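Local coordinates for protein flavodoxin (Streptococcus pneumoniae serotype 4, PDB 5LJL) that binds FMN and probably serves as a low-potential electron donor to a number of redox enzymes, at residues I19-A24 / V34-C39. Numbering follows the deposited sequence.
Sequences IADIVA and VDVDEC
V34 meets A24 at the C-terminal end of segment 19-24, its CG2 lying 3.8 Å from the A24 CB, while CG1 comes to 4.0 Å from the A24 carbonyl oxygen O. The V34 carbonyl oxygen also accepts a hydrogen bond from R28, further along the same helix. D35 turns to the opposite side of the strand, where its carboxylate forms a salt bridge with K6. The two segments belong to the beta-alpha-beta unit of strand 4-9, helix 15-29 and strand 33-38, in the parallel five-stranded sheet of the flavodoxin fold; segments 19-24 and 34-38 run antiparallel (173°), their axes coming within 9.4 Å. V36 is next to face the helix. Its CG2 presses on the A24 CB at 3.4 Å, a close approach for two methyl carbons. With CG1 anti to the backbone N (chi1 -179°), that methyl reaches D21, whose OD1 lies 3.6 Å from it, the two side chains crossing at about a right angle. The same CG1 more loosely approaches the A20 CB, at 4.4 Å. Beyond V36 the chain leaves the helix, and D37 and C39 continue the backbone pairing with F9 of strand 4-9.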
loop_
_atom_site.group_PDB
_atom_site.type_symbol
_atom_site.label_atom_id
_atom_site.label_comp_id
_atom_site.label_asym_id
_atom_site.label_seq_id
_atom_site.Cartn_x
_atom_site.Cartn_y
_atom_site.Cartn_z
ATOM N N ILE A 19 8.580 -5.334 0.167
ATOM C CA ILE A 19 8.232 -4.074 -0.519
ATOM C C ILE A 19 7.678 -3.054 0.427
ATOM O O ILE A 19 8.054 -1.869 0.337
ATOM C CB ILE A 19 7.264 -4.409 -1.663
ATOM C CG1 ILE A 19 8.016 -5.142 -2.813
ATOM C CG2 ILE A 19 6.413 -3.227 -2.092
ATOM C CD1 ILE A 19 7.020 -5.879 -3.741
ATOM N N ALA A 20 6.762 -3.467 1.313
ATOM C CA ALA A 20 6.215 -2.576 2.347
ATOM C C ALA A 20 7.369 -2.002 3.185
ATOM O O ALA A 20 7.405 -0.813 3.554
ATOM C CB ALA A 20 5.251 -3.368 3.240
ATOM N N ASP A 21 8.270 -2.899 3.568
ATOM C CA ASP A 21 9.431 -2.531 4.375
ATOM C C ASP A 21 10.390 -1.548 3.709
ATOM O O ASP A 21 10.897 -0.632 4.419
ATOM C CB ASP A 21 10.146 -3.802 4.859
ATOM C CG ASP A 21 9.377 -4.544 5.938
ATOM O OD1 ASP A 21 8.511 -3.958 6.686
ATOM O OD2 ASP A 21 9.700 -5.766 6.058
ATOM N N ILE A 22 10.596 -1.689 2.400
ATOM C CA ILE A 22 11.388 -0.729 1.661
ATOM C C ILE A 22 10.772 0.671 1.733
ATOM O O ILE A 22 11.490 1.678 1.887
ATOM C CB ILE A 22 11.587 -1.197 0.209
ATOM C CG1 ILE A 22 12.466 -2.435 0.186
ATOM C CG2 ILE A 22 12.072 -0.110 -0.749
ATOM C CD1 ILE A 22 12.261 -3.306 -1.024
ATOM N N VAL A 23 9.454 0.733 1.503
ATOM C CA VAL A 23 8.771 2.019 1.565
ATOM C C VAL A 23 8.834 2.631 2.963
ATOM O O VAL A 23 9.188 3.801 3.100
ATOM C CB VAL A 23 7.301 1.856 1.107
ATOM C CG1 VAL A 23 6.522 3.139 1.319
ATOM C CG2 VAL A 23 7.250 1.407 -0.379
ATOM N N ALA A 24 8.562 1.815 4.001
ATOM C CA ALA A 24 8.614 2.230 5.388
ATOM C C ALA A 24 9.976 2.788 5.734
ATOM O O ALA A 24 10.029 3.806 6.383
ATOM C CB ALA A 24 8.351 1.075 6.320
ATOM N N VAL A 34 6.280 5.918 11.197
ATOM C CA VAL A 34 5.591 4.925 10.367
ATOM C C VAL A 34 5.203 3.669 11.127
ATOM O O VAL A 34 6.030 3.113 11.895
ATOM C CB VAL A 34 6.134 4.776 8.913
ATOM C CG1 VAL A 34 7.248 5.736 8.518
ATOM C CG2 VAL A 34 6.109 3.384 8.265
ATOM N N ASP A 35 3.948 3.274 10.944
ATOM C CA ASP A 35 3.477 1.957 11.398
ATOM C C ASP A 35 3.419 1.020 10.187
ATOM O O ASP A 35 2.913 1.449 9.146
ATOM C CB ASP A 35 2.074 2.093 11.971
ATOM C CG ASP A 35 2.002 3.012 13.167
ATOM O OD1 ASP A 35 3.006 3.110 13.918
ATOM O OD2 ASP A 35 0.963 3.663 13.324
ATOM N N VAL A 36 3.865 -0.231 10.313
ATOM C CA VAL A 36 3.841 -1.248 9.244
ATOM C C VAL A 36 3.166 -2.465 9.883
ATOM O O VAL A 36 3.674 -3.034 10.870
ATOM C CB VAL A 36 5.259 -1.642 8.758
ATOM C CG1 VAL A 36 5.247 -2.672 7.625
ATOM C CG2 VAL A 36 6.060 -0.412 8.326
ATOM N N ASP A 37 2.002 -2.825 9.380
ATOM C CA ASP A 37 1.228 -3.915 9.993
ATOM C C ASP A 37 0.623 -4.816 8.944
ATOM O O ASP A 37 0.172 -4.350 7.906
ATOM C CB ASP A 37 0.109 -3.323 10.812
ATOM C CG ASP A 37 0.597 -2.538 11.996
ATOM O OD1 ASP A 37 0.961 -3.149 13.029
ATOM O OD2 ASP A 37 0.655 -1.313 11.912
ATOM N N GLU A 38 0.574 -6.127 9.240
ATOM C CA GLU A 38 -0.181 -7.052 8.412
ATOM C C GLU A 38 -1.628 -6.773 8.582
ATOM O O GLU A 38 -2.053 -6.330 9.685
ATOM C CB GLU A 38 0.153 -8.496 8.764
ATOM C CG GLU A 38 -0.269 -9.452 7.680
ATOM C CD GLU A 38 -0.206 -10.904 8.108
ATOM O OE1 GLU A 38 0.205 -11.182 9.278
ATOM O OE2 GLU A 38 -0.606 -11.762 7.263
ATOM N N CYS A 39 -2.378 -6.909 7.484
ATOM C CA CYS A 39 -3.778 -6.567 7.467
ATOM C C CYS A 39 -4.638 -7.298 8.492
ATOM O O CYS A 39 -5.625 -6.703 8.924
ATOM C CB CYS A 39 -4.356 -6.743 6.064
ATOM S SG CYS A 39 -4.418 -8.435 5.451
#